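PDB 5BOI: germination protein YpeB from Bacillus megaterium QM B1551, which takes part in the germination of Bacillus spores and, through its C-terminal PepSY-containing part, probably acts as an inhibitory protein. Local coordinates for residues T175-N180 with Y202-T207; R214-A219 with E224-K229; T119-T124 with R129-S134; T93-D98 with G144-F149. One frame throughout, in Å; residues are numbered along the deposited sequence. Where two conformers were deposited one is given.

How the interactions relate
Interactions 4 and 3 lie in the YpeB sporulation family region, interactions 1 and 2 in the C-terminal Peptidase propeptide and YPEB region. Along the chain, interaction 4 brackets interaction 3, then interactions 1 and 2 follow in series. Interactions 1 and 2 sit about 8 Å apart, centre to centre, on the neighbouring strands 198-208 and 211-218. Interactions 3 and 4, about 16 Å apart between centres, meet where Phe120 packs on Thr93 and Leu96 of helix 85-98. Tyr131 of interaction 3 reaches Glu203 of interaction 1 and Phe216 of interaction 2, so the end of this hairpin is one place where the two regions meet. Interactions 1 and 4 lie about 32 Å apart between centres, on opposite sides of the chain's centre.

Interaction 1 of 4, residues T175-N180 with Y202-T207; sequences TKLNSN and YEFLGT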
loop_
_atom_site.group_PDB
_atom_site.type_symbol
_atom_site.label_atom_id
_atom_site.label_comp_id
_atom_site.label_asym_id
_atom_site.label_seq_id
_atom_site.Cartn_x
_atom_site.Cartn_y
_atom_site.Cartn_z
ATOM N N THR A 175 17.993 -11.329 -20.637
ATOM C CA THR A 175 18.052 -12.478 -21.539
ATOM C C THR A 175 17.401 -13.698 -20.898
ATOM O O THR A 175 17.104 -14.688 -21.571
ATOM C CB THR A 175 19.495 -12.832 -21.931
ATOM O OG1 THR A 175 20.204 -13.297 -20.776
ATOM C CG2 THR A 175 20.205 -11.615 -22.505
ATOM N N LYS A 176 17.166 -13.613 -19.593
ATOM C CA LYS A 176 16.570 -14.715 -18.851
ATOM C C LYS A 176 15.062 -14.756 -19.050
ATOM O O LYS A 176 14.419 -15.762 -18.758
ATOM C CB LYS A 176 16.921 -14.595 -17.366
ATOM C CG LYS A 176 18.428 -14.545 -17.103
ATOM C CD LYS A 176 19.170 -15.607 -17.907
ATOM C CE LYS A 176 20.556 -15.884 -17.339
ATOM N NZ LYS A 176 21.459 -16.520 -18.337
ATOM N N LEU A 177 14.502 -13.662 -19.561
ATOM C CA LEU A 177 13.077 -13.593 -19.865
ATOM C C LEU A 177 12.706 -14.553 -20.976
ATOM O O LEU A 177 13.568 -15.044 -21.702
ATOM C CB LEU A 177 12.666 -12.180 -20.272
ATOM C CG LEU A 177 12.730 -11.168 -19.137
ATOM C CD1 LEU A 177 12.413 -9.768 -19.644
ATOM C CD2 LEU A 177 11.794 -11.575 -18.006
ATOM N N ASN A 178 11.412 -14.813 -21.110
ATOM C CA ASN A 178 10.934 -15.617 -22.219
ATOM C C ASN A 178 10.933 -14.773 -23.484
ATOM O O ASN A 178 10.759 -13.555 -23.430
ATOM C CB ASN A 178 9.544 -16.187 -21.925
ATOM C CG ASN A 178 9.592 -17.378 -20.980
ATOM O OD1 ASN A 178 10.652 -17.964 -20.761
ATOM N ND2 ASN A 178 8.440 -17.746 -20.423
ATOM N N SER A 179 11.140 -15.427 -24.619
ATOM C CA SER A 179 11.336 -14.748 -25.893
ATOM C C SER A 179 10.149 -13.871 -26.295
ATOM O O SER A 179 10.303 -12.903 -27.038
ATOM C CB SER A 179 11.610 -15.783 -26.985
ATOM O OG SER A 179 12.526 -16.766 -26.537
ATOM N N ASN A 180 8.963 -14.209 -25.802
ATOM C CA ASN A 180 7.747 -13.510 -26.206
ATOM C C ASN A 180 7.457 -12.240 -25.405
ATOM O O ASN A 180 6.536 -11.492 -25.736
ATOM C CB ASN A 180 6.549 -14.462 -26.121
ATOM C CG ASN A 180 6.608 -15.366 -24.905
ATOM O OD1 ASN A 180 7.652 -15.501 -24.270
ATOM N ND2 ASN A 180 5.488 -16.001 -24.582
ATOM N N TYR A 202 15.835 -8.254 -10.467
ATOM C CA TYR A 202 15.462 -7.278 -11.496
ATOM C C TYR A 202 13.985 -7.492 -11.777
ATOM O O TYR A 202 13.572 -8.627 -12.041
ATOM C CB TYR A 202 16.253 -7.486 -12.779
ATOM C CG TYR A 202 17.716 -7.149 -12.628
ATOM C CD1 TYR A 202 18.135 -5.842 -12.723
ATOM C CD2 TYR A 202 18.662 -8.145 -12.386
ATOM C CE1 TYR A 202 19.481 -5.507 -12.566
ATOM C CE2 TYR A 202 20.022 -7.842 -12.250
ATOM C CZ TYR A 202 20.423 -6.503 -12.333
ATOM O OH TYR A 202 21.762 -6.155 -12.190
ATOM N N GLU A 203 13.207 -6.419 -11.713
ATOM C CA GLU A 203 11.779 -6.473 -11.988
ATOM C C GLU A 203 11.532 -5.951 -13.396
ATOM O O GLU A 203 11.997 -4.871 -13.744
ATOM C CB GLU A 203 11.005 -5.633 -10.968
ATOM C CG GLU A 203 9.531 -5.484 -11.294
ATOM C CD GLU A 203 8.980 -4.162 -10.809
ATOM O OE1 GLU A 203 9.287 -3.786 -9.656
ATOM O OE2 GLU A 203 8.246 -3.504 -11.577
ATOM N N PHE A 204 10.808 -6.712 -14.205
ATOM C CA PHE A 204 10.465 -6.299 -15.555
ATOM C C PHE A 204 8.954 -6.155 -15.691
ATOM O O PHE A 204 8.197 -7.052 -15.296
ATOM C CB PHE A 204 10.983 -7.323 -16.581
ATOM C CG PHE A 204 12.498 -7.441 -16.631
ATOM C CD1 PHE A 204 13.240 -6.585 -17.438
ATOM C CD2 PHE A 204 13.167 -8.399 -15.869
ATOM C CE1 PHE A 204 14.639 -6.675 -17.497
ATOM C CE2 PHE A 204 14.538 -8.517 -15.920
ATOM C CZ PHE A 204 15.293 -7.645 -16.737
ATOM N N LEU A 205 8.525 -5.039 -16.265
ATOM C CA LEU A 205 7.125 -4.826 -16.602
ATOM C C LEU A 205 7.016 -4.908 -18.118
ATOM O O LEU A 205 7.729 -4.198 -18.837
ATOM C CB LEU A 205 6.663 -3.470 -16.074
ATOM C CG LEU A 205 5.210 -2.999 -16.096
ATOM C CD1 LEU A 205 4.289 -4.059 -15.567
ATOM C CD2 LEU A 205 5.117 -1.748 -15.235
ATOM N N GLY A 206 6.151 -5.783 -18.617
ATOM C CA GLY A 206 6.048 -5.969 -20.052
ATOM C C GLY A 206 4.736 -6.607 -20.464
ATOM O O GLY A 206 3.852 -6.835 -19.635
ATOM N N THR A 207 4.598 -6.881 -21.753
ATOM C CA THR A 207 3.376 -7.505 -22.244
ATOM C C THR A 207 3.695 -8.831 -22.895
ATOM O O THR A 207 4.661 -8.950 -23.651
ATOM C CB THR A 207 2.639 -6.606 -23.242
ATOM O OG1 THR A 207 3.439 -6.451 -24.419
ATOM C CG2 THR A 207 2.370 -5.238 -22.631
#
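Leu177 lays its CD1 methyl over one face of the Phe204 ring. Leu177 CD1 stands 4.0 Å from the centroid of the Phe204 ring and 18° off the normal, a CH-pi contact shifted toward the rim, so its nearest ring atom is Phe204 CG, 3.8 Å from Leu177 CD1. The other methyl, Leu177 CD2, comes to 4.1 Å from Phe204 CD2. Both side chains set CG beside the backbone N and opposite the carbonyl carbon (chi1 -69° for Leu177, -64° for Phe204), which turns the leucine fork onto the ring at a slant. In the PepSY region this joins the loop after helix 170-175 to strand 198-208, the ring also touching Ala173 and Lys174 of that helix. With Phe204 cut back to an alanine, the Leu177 methyls would probably lose the ring face they rest on, and a gap would open under them. Leu177 also packs on Val183 and Ile215.

Interaction 2 of 4, residues R214-A219 with E224-K229; sequences RIFINA and EEKVEK
The Phe216 ring carries Lys226 O at its edge, in the ring plane, while the extended Lys226 chain runs alongside with CB 3.6 Å from Phe216 CD1, at an oblique angle to the ring. Tyr131 meets this ring edge-to-face. At the edge of the Arg214 guanidinium sits the Glu228 carboxylate, its plane turned 55° from the guanidinium: Arg214 NH1 reaches the syn side of Glu228 OE1 at 3.3 Å in a bent salt bridge tilted out of both planes. Arg214 bends at chi3 (-78°) to bring its head there, and its NH2 is bonded to Ala107 O, so the group is gripped by two partners. Asn218 presents ND2 to the anti side of Glu225 OE2 at 2.6 Å, nearly in its own amide plane; Asn218 OD1 takes the backbone N of Asp220 and Thr221, tying the turn to the strand pair. Phe216 N donates to Lys226 O at 2.8 Å, and Glu225 N to Phe216 O at 2.9 Å. On the other face Ile215 CG1 meets Val227 CG1 at 4.2 Å, and Ile217 CD1 lies on Glu224 CG. The register slips by one residue between Phe216 and Ile217, a beta bulge in the antiparallel hairpin of strands 211-218 and 224-230.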
loop_
_atom_site.group_PDB
_atom_site.type_symbol
_atom_site.label_atom_id
_atom_site.label_comp_id
_atom_site.label_asym_id
_atom_site.label_seq_id
_atom_site.Cartn_x
_atom_site.Cartn_y
_atom_site.Cartn_z
ATOM N N ARG A 214 4.178 -8.590 -14.657
ATOM C CA ARG A 214 5.396 -8.242 -13.938
ATOM C C ARG A 214 6.172 -9.530 -13.707
ATOM O O ARG A 214 5.621 -10.532 -13.208
ATOM C CB ARG A 214 5.093 -7.556 -12.607
ATOM C CG ARG A 214 6.332 -6.961 -11.909
ATOM C CD ARG A 214 5.899 -6.306 -10.587
ATOM N NE ARG A 214 5.279 -5.006 -10.816
ATOM C CZ ARG A 214 4.079 -4.635 -10.376
ATOM N NH1 ARG A 214 3.313 -5.468 -9.664
ATOM N NH2 ARG A 214 3.655 -3.409 -10.645
ATOM N N ILE A 215 7.440 -9.502 -14.084
ATOM C CA ILE A 215 8.319 -10.664 -13.928
ATOM C C ILE A 215 9.541 -10.305 -13.103
ATOM O O ILE A 215 10.239 -9.318 -13.401
ATOM C CB ILE A 215 8.754 -11.216 -15.289
ATOM C CG1 ILE A 215 7.539 -11.745 -16.052
ATOM C CG2 ILE A 215 9.781 -12.398 -15.104
ATOM C CD1 ILE A 215 7.672 -11.644 -17.564
ATOM N N PHE A 216 9.812 -11.107 -12.072
ATOM C CA PHE A 216 10.989 -10.889 -11.235
ATOM C C PHE A 216 12.077 -11.923 -11.536
ATOM O O PHE A 216 11.805 -13.137 -11.461
ATOM C CB PHE A 216 10.618 -10.965 -9.756
ATOM C CG PHE A 216 9.670 -9.875 -9.300
ATOM C CD1 PHE A 216 8.297 -10.023 -9.440
ATOM C CD2 PHE A 216 10.166 -8.711 -8.717
ATOM C CE1 PHE A 216 7.421 -9.020 -9.000
ATOM C CE2 PHE A 216 9.300 -7.712 -8.277
ATOM C CZ PHE A 216 7.934 -7.872 -8.422
ATOM N N ILE A 217 13.281 -11.445 -11.852
ATOM C CA ILE A 217 14.433 -12.321 -12.138
ATOM C C ILE A 217 15.482 -12.150 -11.029
ATOM O O ILE A 217 15.922 -11.032 -10.751
ATOM C CB ILE A 217 15.069 -11.995 -13.508
ATOM C CG1 ILE A 217 14.091 -12.236 -14.660
ATOM C CG2 ILE A 217 16.380 -12.785 -13.749
ATOM C CD1 ILE A 217 13.530 -13.631 -14.732
ATOM N N ASN A 218 15.854 -13.251 -10.374
ATOM C CA ASN A 218 16.829 -13.209 -9.283
ATOM C C ASN A 218 18.134 -12.523 -9.741
ATOM O O ASN A 218 18.686 -12.880 -10.781
ATOM C CB ASN A 218 17.123 -14.639 -8.776
ATOM C CG ASN A 218 17.988 -14.643 -7.514
ATOM O OD1 ASN A 218 19.158 -14.255 -7.540
ATOM N ND2 ASN A 218 17.405 -15.077 -6.403
ATOM N N ALA A 219 18.609 -11.526 -8.989
ATOM C CA ALA A 219 19.766 -10.705 -9.423
ATOM C C ALA A 219 21.110 -11.400 -9.205
ATOM O O ALA A 219 22.151 -10.842 -9.572
ATOM C CB ALA A 219 19.767 -9.364 -8.704
ATOM N N GLU A 224 13.846 -17.232 -12.419
ATOM C CA GLU A 224 12.609 -16.552 -12.029
ATOM C C GLU A 224 12.315 -16.664 -10.534
ATOM O O GLU A 224 12.547 -17.698 -9.923
ATOM C CB GLU A 224 11.431 -17.104 -12.813
ATOM C CG GLU A 224 11.504 -16.796 -14.269
ATOM C CD GLU A 224 10.568 -17.666 -15.059
ATOM O OE1 GLU A 224 10.849 -18.879 -15.176
ATOM O OE2 GLU A 224 9.556 -17.141 -15.548
ATOM N N GLU A 225 11.754 -15.613 -9.951
ATOM C CA GLU A 225 11.292 -15.675 -8.562
ATOM C C GLU A 225 9.797 -15.441 -8.425
ATOM O O GLU A 225 9.180 -15.832 -7.435
ATOM C CB GLU A 225 12.045 -14.641 -7.736
ATOM C CG GLU A 225 13.542 -14.985 -7.580
ATOM C CD GLU A 225 13.850 -16.077 -6.567
ATOM O OE1 GLU A 225 12.918 -16.676 -5.959
ATOM O OE2 GLU A 225 15.064 -16.318 -6.361
ATOM N N LYS A 226 9.226 -14.757 -9.405
ATOM C CA LYS A 226 7.788 -14.450 -9.382
ATOM C C LYS A 226 7.364 -13.974 -10.746
ATOM O O LYS A 226 8.081 -13.187 -11.412
ATOM C CB LYS A 226 7.449 -13.376 -8.332
ATOM C CG LYS A 226 5.953 -12.903 -8.352
ATOM C CD LYS A 226 5.665 -11.903 -7.241
ATOM C CE LYS A 226 4.154 -11.586 -7.149
ATOM N NZ LYS A 226 3.913 -10.737 -5.952
ATOM N N VAL A 227 6.210 -14.473 -11.166
ATOM C CA VAL A 227 5.556 -14.016 -12.379
ATOM C C VAL A 227 4.099 -13.677 -12.082
ATOM O O VAL A 227 3.323 -14.497 -11.551
ATOM C CB VAL A 227 5.623 -15.073 -13.499
ATOM C CG1 VAL A 227 4.796 -14.584 -14.713
ATOM C CG2 VAL A 227 7.086 -15.352 -13.869
ATOM N N GLU A 228 3.690 -12.478 -12.465
ATOM C CA GLU A 228 2.379 -12.003 -12.062
ATOM C C GLU A 228 1.630 -11.284 -13.196
ATOM O O GLU A 228 2.123 -10.299 -13.769
ATOM C CB GLU A 228 2.573 -11.072 -10.870
ATOM C CG GLU A 228 1.346 -10.407 -10.424
ATOM C CD GLU A 228 1.634 -9.127 -9.683
ATOM O OE1 GLU A 228 2.821 -8.721 -9.516
ATOM O OE2 GLU A 228 0.628 -8.527 -9.296
ATOM N N LYS A 229 0.452 -11.769 -13.555
ATOM C CA LYS A 229 -0.390 -11.002 -14.474
ATOM C C LYS A 229 -0.993 -9.759 -13.809
ATOM O O LYS A 229 -1.521 -9.822 -12.685
ATOM C CB LYS A 229 -1.533 -11.863 -15.037
ATOM C CG LYS A 229 -2.418 -11.107 -16.010
ATOM C CD LYS A 229 -3.266 -12.048 -16.875
ATOM C CE LYS A 229 -4.130 -12.956 -16.011
ATOM N NZ LYS A 229 -5.401 -13.328 -16.692
#

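Interaction 3 of 4, residues T119-T124 with R129-S134; sequences TFVEQT and RIYPDS. With SO4 (sulfate ion), chain B; SO4 (sulfate ion), chain C.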
loop_
_atom_site.group_PDB
_atom_site.type_symbol
_atom_site.label_atom_id
_atom_site.label_comp_id
_atom_site.label_asym_id
_atom_site.label_seq_id
_atom_site.Cartn_x
_atom_site.Cartn_y
_atom_site.Cartn_z
ATOM N N THR A 119 -2.261 -1.036 -4.237
ATOM C CA THR A 119 -1.135 -1.317 -3.346
ATOM C C THR A 119 0.053 -0.467 -3.785
ATOM O O THR A 119 0.350 -0.385 -4.976
ATOM C CB THR A 119 -0.732 -2.803 -3.353
ATOM O OG1 THR A 119 -1.867 -3.610 -2.996
ATOM C CG2 THR A 119 0.417 -3.040 -2.368
ATOM N N PHE A 120 0.700 0.193 -2.823
ATOM C CA PHE A 120 1.876 1.008 -3.078
ATOM C C PHE A 120 3.023 0.371 -2.319
ATOM O O PHE A 120 2.779 -0.266 -1.287
ATOM C CB PHE A 120 1.668 2.447 -2.576
ATOM C CG PHE A 120 0.650 3.222 -3.357
ATOM C CD1 PHE A 120 -0.712 3.024 -3.145
ATOM C CD2 PHE A 120 1.046 4.138 -4.312
ATOM C CE1 PHE A 120 -1.663 3.740 -3.863
ATOM C CE2 PHE A 120 0.094 4.853 -5.038
ATOM C CZ PHE A 120 -1.257 4.646 -4.814
ATOM N N VAL A 121 4.264 0.518 -2.800
ATOM C CA VAL A 121 5.405 -0.029 -2.080
ATOM C C VAL A 121 6.517 1.004 -1.904
ATOM O O VAL A 121 6.636 1.954 -2.678
ATOM C CB VAL A 121 6.007 -1.261 -2.781
ATOM C CG1 VAL A 121 4.984 -2.396 -2.856
ATOM C CG2 VAL A 121 6.512 -0.901 -4.193
ATOM N N GLU A 122 7.339 0.789 -0.884
ATOM C CA GLU A 122 8.414 1.704 -0.574
ATOM C C GLU A 122 9.478 1.681 -1.660
ATOM O O GLU A 122 9.812 0.622 -2.219
ATOM C CB GLU A 122 9.042 1.361 0.773
ATOM C CG GLU A 122 10.131 2.352 1.186
ATOM C CD GLU A 122 10.916 1.886 2.384
ATOM O OE1 GLU A 122 10.915 0.666 2.654
ATOM O OE2 GLU A 122 11.536 2.739 3.053
ATOM N N GLN A 123 10.015 2.862 -1.947
ATOM C CA GLN A 123 11.126 2.985 -2.869
ATOM C C GLN A 123 12.329 3.554 -2.090
ATOM O O GLN A 123 12.184 4.571 -1.407
ATOM C CB GLN A 123 10.672 3.869 -4.035
ATOM C CG GLN A 123 11.702 4.532 -4.893
ATOM C CD GLN A 123 11.027 5.428 -5.919
ATOM O OE1 GLN A 123 10.605 6.544 -5.608
ATOM N NE2 GLN A 123 10.890 4.927 -7.139
ATOM N N THR A 124 13.484 2.884 -2.145
ATOM C CA THR A 124 14.690 3.370 -1.442
ATOM C C THR A 124 15.247 4.613 -2.127
ATOM O O THR A 124 14.774 5.003 -3.190
ATOM C CB THR A 124 15.832 2.323 -1.386
ATOM O OG1 THR A 124 16.354 2.136 -2.703
ATOM C CG2 THR A 124 15.327 0.957 -0.834
ATOM N N ARG A 129 12.626 -0.982 -5.334
ATOM C CA ARG A 129 11.251 -1.161 -4.837
ATOM C C ARG A 129 11.191 -2.269 -3.788
ATOM O O ARG A 129 11.553 -3.411 -4.072
ATOM C CB ARG A 129 10.304 -1.477 -5.991
ATOM C CG ARG A 129 10.051 -0.219 -6.817
ATOM C CD ARG A 129 9.409 -0.434 -8.163
ATOM N NE ARG A 129 9.543 0.799 -8.940
ATOM C CZ ARG A 129 8.916 1.049 -10.083
ATOM N NH1 ARG A 129 8.096 0.147 -10.609
ATOM N NH2 ARG A 129 9.112 2.210 -10.697
ATOM N N ILE A 130 10.748 -1.927 -2.587
ATOM C CA ILE A 130 10.732 -2.881 -1.484
ATOM C C ILE A 130 9.299 -3.385 -1.329
ATOM O O ILE A 130 8.490 -2.799 -0.600
ATOM C CB ILE A 130 11.200 -2.254 -0.156
ATOM C CG1 ILE A 130 12.504 -1.467 -0.321
ATOM C CG2 ILE A 130 11.296 -3.298 0.929
ATOM C CD1 ILE A 130 13.680 -2.298 -0.756
ATOM N N TYR A 131 8.978 -4.450 -2.044
ATOM C CA TYR A 131 7.601 -4.936 -2.059
ATOM C C TYR A 131 7.015 -5.361 -0.693
ATOM O O TYR A 131 5.821 -5.162 -0.477
ATOM C CB TYR A 131 7.472 -6.064 -3.094
ATOM C CG TYR A 131 7.323 -5.498 -4.491
ATOM C CD1 TYR A 131 8.436 -5.109 -5.226
ATOM C CD2 TYR A 131 6.075 -5.353 -5.069
ATOM C CE1 TYR A 131 8.299 -4.574 -6.491
ATOM C CE2 TYR A 131 5.924 -4.834 -6.323
ATOM C CZ TYR A 131 7.012 -4.433 -7.023
ATOM O OH TYR A 131 6.820 -3.905 -8.275
ATOM N N PRO A 132 7.830 -5.906 0.238
ATOM C CA PRO A 132 7.282 -6.203 1.576
ATOM C C PRO A 132 6.767 -4.977 2.344
ATOM O O PRO A 132 5.876 -5.106 3.184
ATOM C CB PRO A 132 8.478 -6.813 2.313
ATOM C CG PRO A 132 9.328 -7.403 1.225
ATOM C CD PRO A 132 9.196 -6.454 0.079
ATOM N N ASP A 133 7.327 -3.810 2.056
ATOM C CA ASP A 133 7.005 -2.580 2.780
ATOM C C ASP A 133 5.880 -1.828 2.063
ATOM O O ASP A 133 6.119 -0.860 1.323
ATOM C CB ASP A 133 8.256 -1.707 2.909
ATOM C CG ASP A 133 9.340 -2.370 3.767
ATOM O OD1 ASP A 133 9.219 -3.584 4.047
ATOM O OD2 ASP A 133 10.310 -1.691 4.153
ATOM N N SER A 134 4.655 -2.289 2.281
ATOM C CA SER A 134 3.542 -1.869 1.433
ATOM C C SER A 134 2.417 -1.132 2.168
ATOM O O SER A 134 2.206 -1.279 3.374
ATOM C CB SER A 134 2.956 -3.086 0.710
ATOM O OG SER A 134 2.355 -4.005 1.614
HETATM S S SO4 B . 19.942 2.406 -1.369
HETATM O O1 SO4 B . 19.466 2.075 -0.031
HETATM O O2 SO4 B . 19.052 1.832 -2.370
HETATM O O3 SO4 B . 19.981 3.861 -1.508
HETATM O O4 SO4 B . 21.285 1.866 -1.559
HETATM S S SO4 C . 11.889 6.371 -10.899
HETATM O O1 SO4 C . 11.666 6.149 -9.470
HETATM O O2 SO4 C . 11.030 5.485 -11.677
HETATM O O3 SO4 C . 13.290 6.114 -11.240
HETATM O O4 SO4 C . 11.547 7.760 -11.218
HETATM O O HOH W 1 11.832 2.626 -8.501
#
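A beta hairpin between strands 115-123 and 129-130 sets Val121 against Tyr131 and Glu122 against Ile130 and Asp133. Ile130 N gives an almost straight bond to Glu122 O, 2.7 Å, while Glu122 N donates to Asp133 O at 3.0 Å. Just before them, Val121 CG1 packs on the Tyr131 backbone and, 3.9 Å away, on Tyr131 CD2, meeting the ring obliquely. The chain corners here: a type I turn runs from Ile130 to Asp133, and Asp133 centres an inverse gamma turn that leads on to strand 134-140, which also pairs with strand 115-123. Glu122 and Asp133 lie side by side, their carboxylate planes 24° apart, with Glu122 OE1 only 2.9 Å from Asp133 OD2. These are like charges held close, and Arg161, salt-bridged to Asp133 OD2, probably offsets the repulsion. The Thr124 and Ile130 side chains cross at about a right angle, with Thr124 CG2 3.6 Å from Ile130 CD1, while Thr124 OG1 bonds a sulfate ion, probably from the crystallisation liquor. One water accepts from both Gln123 NE2, at 2.8 Å, and Arg129 NE, bridging the two extended side chains.

Interaction 4 of 4, residues T93-D98 with G144-F149; sequences TKFLKD and GSVIGF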
loop_
_atom_site.group_PDB
_atom_site.type_symbol
_atom_site.label_atom_id
_atom_site.label_comp_id
_atom_site.label_asym_id
_atom_site.label_seq_id
_atom_site.Cartn_x
_atom_site.Cartn_y
_atom_site.Cartn_z
ATOM N N THR A 93 -2.654 8.465 -4.973
ATOM C CA THR A 93 -1.265 8.918 -4.927
ATOM C C THR A 93 -1.167 10.273 -4.203
ATOM O O THR A 93 -0.294 10.476 -3.347
ATOM C CB THR A 93 -0.687 9.021 -6.347
ATOM O OG1 THR A 93 -0.756 7.720 -6.978
ATOM C CG2 THR A 93 0.762 9.550 -6.308
ATOM N N LYS A 94 -2.088 11.184 -4.514
ATOM C CA LYS A 94 -2.068 12.521 -3.913
ATOM C C LYS A 94 -2.328 12.458 -2.413
ATOM O O LYS A 94 -1.692 13.165 -1.623
ATOM C CB LYS A 94 -3.122 13.425 -4.558
ATOM C CG LYS A 94 -3.198 14.812 -3.888
ATOM C CD LYS A 94 -4.434 15.601 -4.299
ATOM C CE LYS A 94 -4.446 17.007 -3.662
ATOM N NZ LYS A 94 -3.093 17.645 -3.617
ATOM N N PHE A 95 -3.273 11.605 -2.034
ATOM C CA PHE A 95 -3.635 11.439 -0.636
ATOM C C PHE A 95 -2.407 11.040 0.186
ATOM O O PHE A 95 -2.128 11.656 1.224
ATOM C CB PHE A 95 -4.732 10.386 -0.482
ATOM C CG PHE A 95 -5.108 10.112 0.944
ATOM C CD1 PHE A 95 -6.049 10.897 1.584
ATOM C CD2 PHE A 95 -4.531 9.068 1.641
ATOM C CE1 PHE A 95 -6.402 10.650 2.892
ATOM C CE2 PHE A 95 -4.884 8.818 2.962
ATOM C CZ PHE A 95 -5.827 9.621 3.582
ATOM N N LEU A 96 -1.669 10.040 -0.298
ATOM C CA LEU A 96 -0.483 9.563 0.421
ATOM C C LEU A 96 0.522 10.691 0.621
ATOM O O LEU A 96 1.000 10.903 1.732
ATOM C CB LEU A 96 0.181 8.390 -0.305
ATOM C CG LEU A 96 -0.638 7.092 -0.262
ATOM C CD1 LEU A 96 -0.043 6.021 -1.142
ATOM C CD2 LEU A 96 -0.746 6.620 1.177
ATOM N N LYS A 97 0.819 11.418 -0.451
ATOM C CA LYS A 97 1.777 12.511 -0.382
ATOM C C LYS A 97 1.284 13.614 0.552
ATOM O O LYS A 97 2.072 14.208 1.281
ATOM C CB LYS A 97 2.054 13.065 -1.781
ATOM C CG LYS A 97 2.448 11.984 -2.776
ATOM C CD LYS A 97 3.533 12.423 -3.723
ATOM C CE LYS A 97 4.411 11.245 -4.118
ATOM N NZ LYS A 97 5.123 10.656 -2.948
ATOM N N ASP A 98 -0.019 13.878 0.539
ATOM C CA ASP A 98 -0.594 14.899 1.417
ATOM C C ASP A 98 -0.569 14.506 2.893
ATOM O O ASP A 98 -0.686 15.374 3.767
ATOM C CB ASP A 98 -2.041 15.226 1.018
ATOM C CG ASP A 98 -2.136 15.970 -0.301
ATOM O OD1 ASP A 98 -1.111 16.518 -0.752
ATOM O OD2 ASP A 98 -3.241 16.025 -0.877
ATOM N N GLY A 144 -14.155 9.600 -5.104
ATOM C CA GLY A 144 -12.713 9.648 -4.976
ATOM C C GLY A 144 -12.233 9.656 -3.538
ATOM O O GLY A 144 -11.036 9.798 -3.280
ATOM N N SER A 145 -13.153 9.477 -2.597
ATOM C CA SER A 145 -12.789 9.463 -1.181
ATOM C C SER A 145 -12.115 8.157 -0.788
ATOM O O SER A 145 -12.366 7.104 -1.390
ATOM C CB SER A 145 -14.019 9.684 -0.286
ATOM O OG SER A 145 -15.044 8.733 -0.549
ATOM N N VAL A 146 -11.270 8.241 0.237
ATOM C CA VAL A 146 -10.639 7.075 0.839
ATOM C C VAL A 146 -11.677 6.308 1.659
ATOM O O VAL A 146 -12.406 6.904 2.448
ATOM C CB VAL A 146 -9.445 7.480 1.733
ATOM C CG1 VAL A 146 -8.809 6.255 2.378
ATOM C CG2 VAL A 146 -8.395 8.225 0.910
ATOM N N ILE A 147 -11.770 5.000 1.452
ATOM C CA ILE A 147 -12.659 4.182 2.273
ATOM C C ILE A 147 -11.951 3.021 2.966
ATOM O O ILE A 147 -12.534 2.337 3.803
ATOM C CB ILE A 147 -13.820 3.638 1.441
ATOM C CG1 ILE A 147 -13.322 2.764 0.299
ATOM C CG2 ILE A 147 -14.653 4.795 0.898
ATOM C CD1 ILE A 147 -14.432 2.433 -0.711
ATOM N N GLY A 148 -10.694 2.786 2.605
ATOM C CA GLY A 148 -9.911 1.778 3.281
ATOM C C GLY A 148 -8.446 2.161 3.186
ATOM O O GLY A 148 -8.042 2.806 2.211
ATOM N N PHE A 149 -7.674 1.797 4.208
ATOM C CA PHE A 149 -6.242 2.128 4.290
ATOM C C PHE A 149 -5.535 1.147 5.219
ATOM O O PHE A 149 -6.054 0.802 6.278
ATOM C CB PHE A 149 -6.058 3.576 4.777
ATOM C CG PHE A 149 -4.624 3.979 5.028
ATOM C CD1 PHE A 149 -3.826 4.445 3.990
ATOM C CD2 PHE A 149 -4.087 3.937 6.311
ATOM C CE1 PHE A 149 -2.511 4.831 4.216
ATOM C CE2 PHE A 149 -2.768 4.324 6.542
ATOM C CZ PHE A 149 -1.986 4.775 5.493
#
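Phe95 swings its ring out from helix 85-98 with CG opposite the backbone N (chi1 177°), and Val146, with CG1 trans to its own N (chi1 179°), turns the other methyl, CG2, to meet it. Val146 CG2 lies 3.6 Å from the centroid of the Phe95 ring and 11° off its normal, squarely over the centre, in a CH-pi contact. The two side chains cross at about a right angle. One helix position on, Leu96 brings CD2 to the edge of the Phe149 ring, in its plane, 3.9 Å from Phe149 CE1. Phe22 meets both phenylalanine rings edge-to-face, and Met137 of strand 134-140 touches Phe95 and Leu96. A serine at Phe95 would probably leave Val146 CG2 without the ring beneath it and open a gap between helix and strand. Across these segments the helix is joined to strand 146-150 by carbon contacts alone, so the hold rests on close apolar packing and dispersion.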